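Local coordinates for salt-tolerant glutaminase (Micrococcus luteus, PDB 3AGD), which hydrolyses L-glutamine to L-glutamate and ammonium, as a glutaminase that works as a homotetramer and tolerates high salt, at the interface of chains A and B. Residues are numbered along the deposited sequence; one frame, centred on the assembly and turned at random. Chains: chain A/B, Salt-tolerant glutaminase.

The interface of chains A and B. Residues chain A 5, 45, 47, 49, 51; chain B 337, 341, 345.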
ATOM      1  N   ILE A   5     -18.684   0.981 -14.680  1.00 26.54           N
ATOM      2  CA  ILE A   5     -17.995  -0.121 -14.011  1.00 26.02           C
ATOM      3  C   ILE A   5     -18.767  -1.442 -14.030  1.00 25.90           C
ATOM      4  O   ILE A   5     -18.178  -2.500 -14.239  1.00 25.62           O
ATOM      5  CB  ILE A   5     -17.600   0.263 -12.564  1.00 25.15           C
ATOM      6  CG1 ILE A   5     -16.511   1.340 -12.616  1.00 25.42           C
ATOM      7  CG2 ILE A   5     -17.066  -0.961 -11.808  1.00 24.62           C
ATOM      8  CD1 ILE A   5     -16.020   1.794 -11.272  1.00 31.25           C
ATOM      9  N   THR A  45     -17.054  -0.289  -3.005  1.00 19.53           N
ATOM     10  CA  THR A  45     -16.202   0.883  -2.851  1.00 20.18           C
ATOM     11  C   THR A  45     -16.383   1.584  -1.510  1.00 23.21           C
ATOM     12  O   THR A  45     -17.346   1.328  -0.785  1.00 22.52           O
ATOM     13  CB  THR A  45     -16.503   1.905  -3.952  1.00 22.36           C
ATOM     14  OG1 THR A  45     -17.879   2.295  -3.865  1.00 19.57           O
ATOM     15  CG2 THR A  45     -16.243   1.307  -5.321  1.00 22.95           C
ATOM     16  N   THR A  47     -17.049   4.640  -1.149  1.00 38.72           N
ATOM     17  CA  THR A  47     -18.157   5.565  -1.348  1.00 43.59           C
ATOM     18  C   THR A  47     -19.467   4.939  -0.868  1.00 45.58           C
ATOM     19  O   THR A  47     -20.352   5.633  -0.367  1.00 51.36           O
ATOM     20  CB  THR A  47     -18.295   5.956  -2.839  1.00 46.80           C
ATOM     21  OG1 THR A  47     -18.507   4.781  -3.631  1.00 52.19           O
ATOM     22  CG2 THR A  47     -17.034   6.658  -3.324  1.00 46.07           C
ATOM     23  N   ARG A  49     -20.772   2.120  -2.843  1.00 31.02           N
ATOM     24  CA  ARG A  49     -21.342   1.560  -4.055  1.00 30.33           C
ATOM     25  C   ARG A  49     -20.990   0.089  -4.175  1.00 30.08           C
ATOM     26  O   ARG A  49     -19.979  -0.370  -3.640  1.00 29.43           O
ATOM     27  CB  ARG A  49     -20.828   2.315  -5.286  1.00 31.63           C
ATOM     28  CG  ARG A  49     -21.137   3.801  -5.263  1.00 41.46           C
ATOM     29  CD  ARG A  49     -22.618   4.057  -5.004  1.00 49.84           C
ATOM     30  NE  ARG A  49     -22.884   5.469  -4.745  1.00 56.96           N
ATOM     31  CZ  ARG A  49     -22.983   6.402  -5.686  1.00 58.33           C
ATOM     32  NH1 ARG A  49     -22.847   6.079  -6.966  1.00 59.77           N
ATOM     33  NH2 ARG A  49     -23.198   7.665  -5.340  1.00 55.08           N
ATOM     34  N   HIS A  51     -20.786  -2.417  -7.335  1.00 25.21           N
ATOM     35  CA  HIS A  51     -20.867  -2.699  -8.762  1.00 24.13           C
ATOM     36  C   HIS A  51     -20.668  -4.198  -8.957  1.00 25.50           C
ATOM     37  O   HIS A  51     -19.662  -4.751  -8.512  1.00 23.74           O
ATOM     38  CB  HIS A  51     -19.774  -1.930  -9.517  1.00 23.44           C
ATOM     39  CG  HIS A  51     -19.699  -0.475  -9.163  1.00 26.25           C
ATOM     40  ND1 HIS A  51     -20.784   0.370  -9.247  1.00 26.77           N
ATOM     41  CD2 HIS A  51     -18.664   0.285  -8.730  1.00 29.37           C
ATOM     42  CE1 HIS A  51     -20.422   1.588  -8.881  1.00 27.03           C
ATOM     43  NE2 HIS A  51     -19.140   1.564  -8.564  1.00 27.12           N
TER
ATOM     44  N   PHE B 337      -7.920   5.174 -10.715  1.00 20.83           N
ATOM     45  CA  PHE B 337      -9.162   4.417 -10.590  1.00 20.91           C
ATOM     46  C   PHE B 337     -10.064   4.926  -9.461  1.00 20.57           C
ATOM     47  O   PHE B 337     -11.241   5.212  -9.677  1.00 20.37           O
ATOM     48  CB  PHE B 337      -8.900   2.929 -10.352  1.00 20.21           C
ATOM     49  CG  PHE B 337     -10.157   2.140 -10.125  1.00 18.32           C
ATOM     50  CD1 PHE B 337     -10.926   1.708 -11.204  1.00 18.41           C
ATOM     51  CD2 PHE B 337     -10.625   1.912  -8.835  1.00 18.42           C
ATOM     52  CE1 PHE B 337     -12.137   1.069 -11.001  1.00 17.33           C
ATOM     53  CE2 PHE B 337     -11.839   1.273  -8.619  1.00 19.54           C
ATOM     54  CZ  PHE B 337     -12.600   0.853  -9.707  1.00 21.68           C
ATOM     55  N   GLU B 341     -13.665   6.574 -10.258  1.00 20.71           N
ATOM     56  CA  GLU B 341     -14.842   5.818  -9.846  1.00 21.46           C
ATOM     57  C   GLU B 341     -15.797   6.753  -9.117  1.00 22.50           C
ATOM     58  O   GLU B 341     -17.009   6.731  -9.355  1.00 22.70           O
ATOM     59  CB  GLU B 341     -14.433   4.660  -8.925  1.00 22.80           C
ATOM     60  CG  GLU B 341     -15.550   3.688  -8.532  1.00 23.46           C
ATOM     61  CD  GLU B 341     -16.516   4.253  -7.505  1.00 31.39           C
ATOM     62  OE1 GLU B 341     -16.055   4.944  -6.569  1.00 35.01           O
ATOM     63  OE2 GLU B 341     -17.736   3.990  -7.619  1.00 30.63           O
ATOM     64  N   ASP B 345     -19.715   8.100  -9.956  1.00 27.92           N
ATOM     65  CA  ASP B 345     -20.811   8.006  -8.995  1.00 28.18           C
ATOM     66  C   ASP B 345     -21.572   9.328  -8.967  1.00 28.66           C
ATOM     67  O   ASP B 345     -22.803   9.345  -8.895  1.00 25.85           O
ATOM     68  CB  ASP B 345     -20.278   7.716  -7.586  1.00 30.29           C
ATOM     69  CG  ASP B 345     -19.760   6.293  -7.427  1.00 30.84           C
ATOM     70  OD1 ASP B 345     -19.161   5.997  -6.371  1.00 28.79           O
ATOM     71  OD2 ASP B 345     -19.956   5.472  -8.345  1.00 32.14           O
TER
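A:His51 meets B:Glu341 with its ring edge across the subunit boundary, where one side of B helix 337-348 presents B:Phe337, B:Glu341 and B:Asp345, one helical turn apart, to the A strand 50-54, the loop before it and A helix 4-16. As the protein is a homotetramer, this two-fold interface plausibly belongs to its natural assembly, with a twin of the patch where the chains exchange roles. Hydrogen bonds cross at two acidic side chains. The imidazole NE2 of A:His51, a donor directed in its ring plane, gives a nearly straight one to carboxylate OE2 of B:Glu341, 3.0 Å away; the acceptor is used on its anti side, with the donor 26° out of the carboxylate plane. Glutamate suits this place because its long chain offers methylenes to A:Ile5 and carries an acceptor to the imidazole; the bend at chi2 (-74°) places the carboxylate. Hydroxyl OG1 of A:Thr47 donates to OD1 of B:Asp345 (3.1 Å), nearly in line with the C-O bond. Within chain A that hydroxyl also pairs with OG1 of A:Thr45 at 2.6 Å, and the latter accepts a hydrogen bond from the backbone N of A:Arg49, an arrangement likely to hold the A:Thr47 hydroxyl in place. The short aspartate also offers OD2 to A:Arg49 NH1, a salt bridge of 3.3 Å. Arginine, a flat cation, can stack on a carboxylate: the planes lie 29° apart, with OD1 over the rim of one guanidinium face. An alanine in place of A:Arg49 would probably leave the B:Asp345 carboxylate without its cationic mate and the flat group stacked on it. Carbon contacts add to the patch. Threonine supplies a methyl besides its hydroxyl, and CG2 of A:Thr45 rests against the B:Glu341 carboxylate, 3.7 Å from CD. Aliphatic A:Ile5 suits a place between glutamate methylenes and a phenyl ring, its terminal methyl CD1 lying 3.4 Å from B:Glu341 CG and 3.9 Å from B:Phe337 CZ.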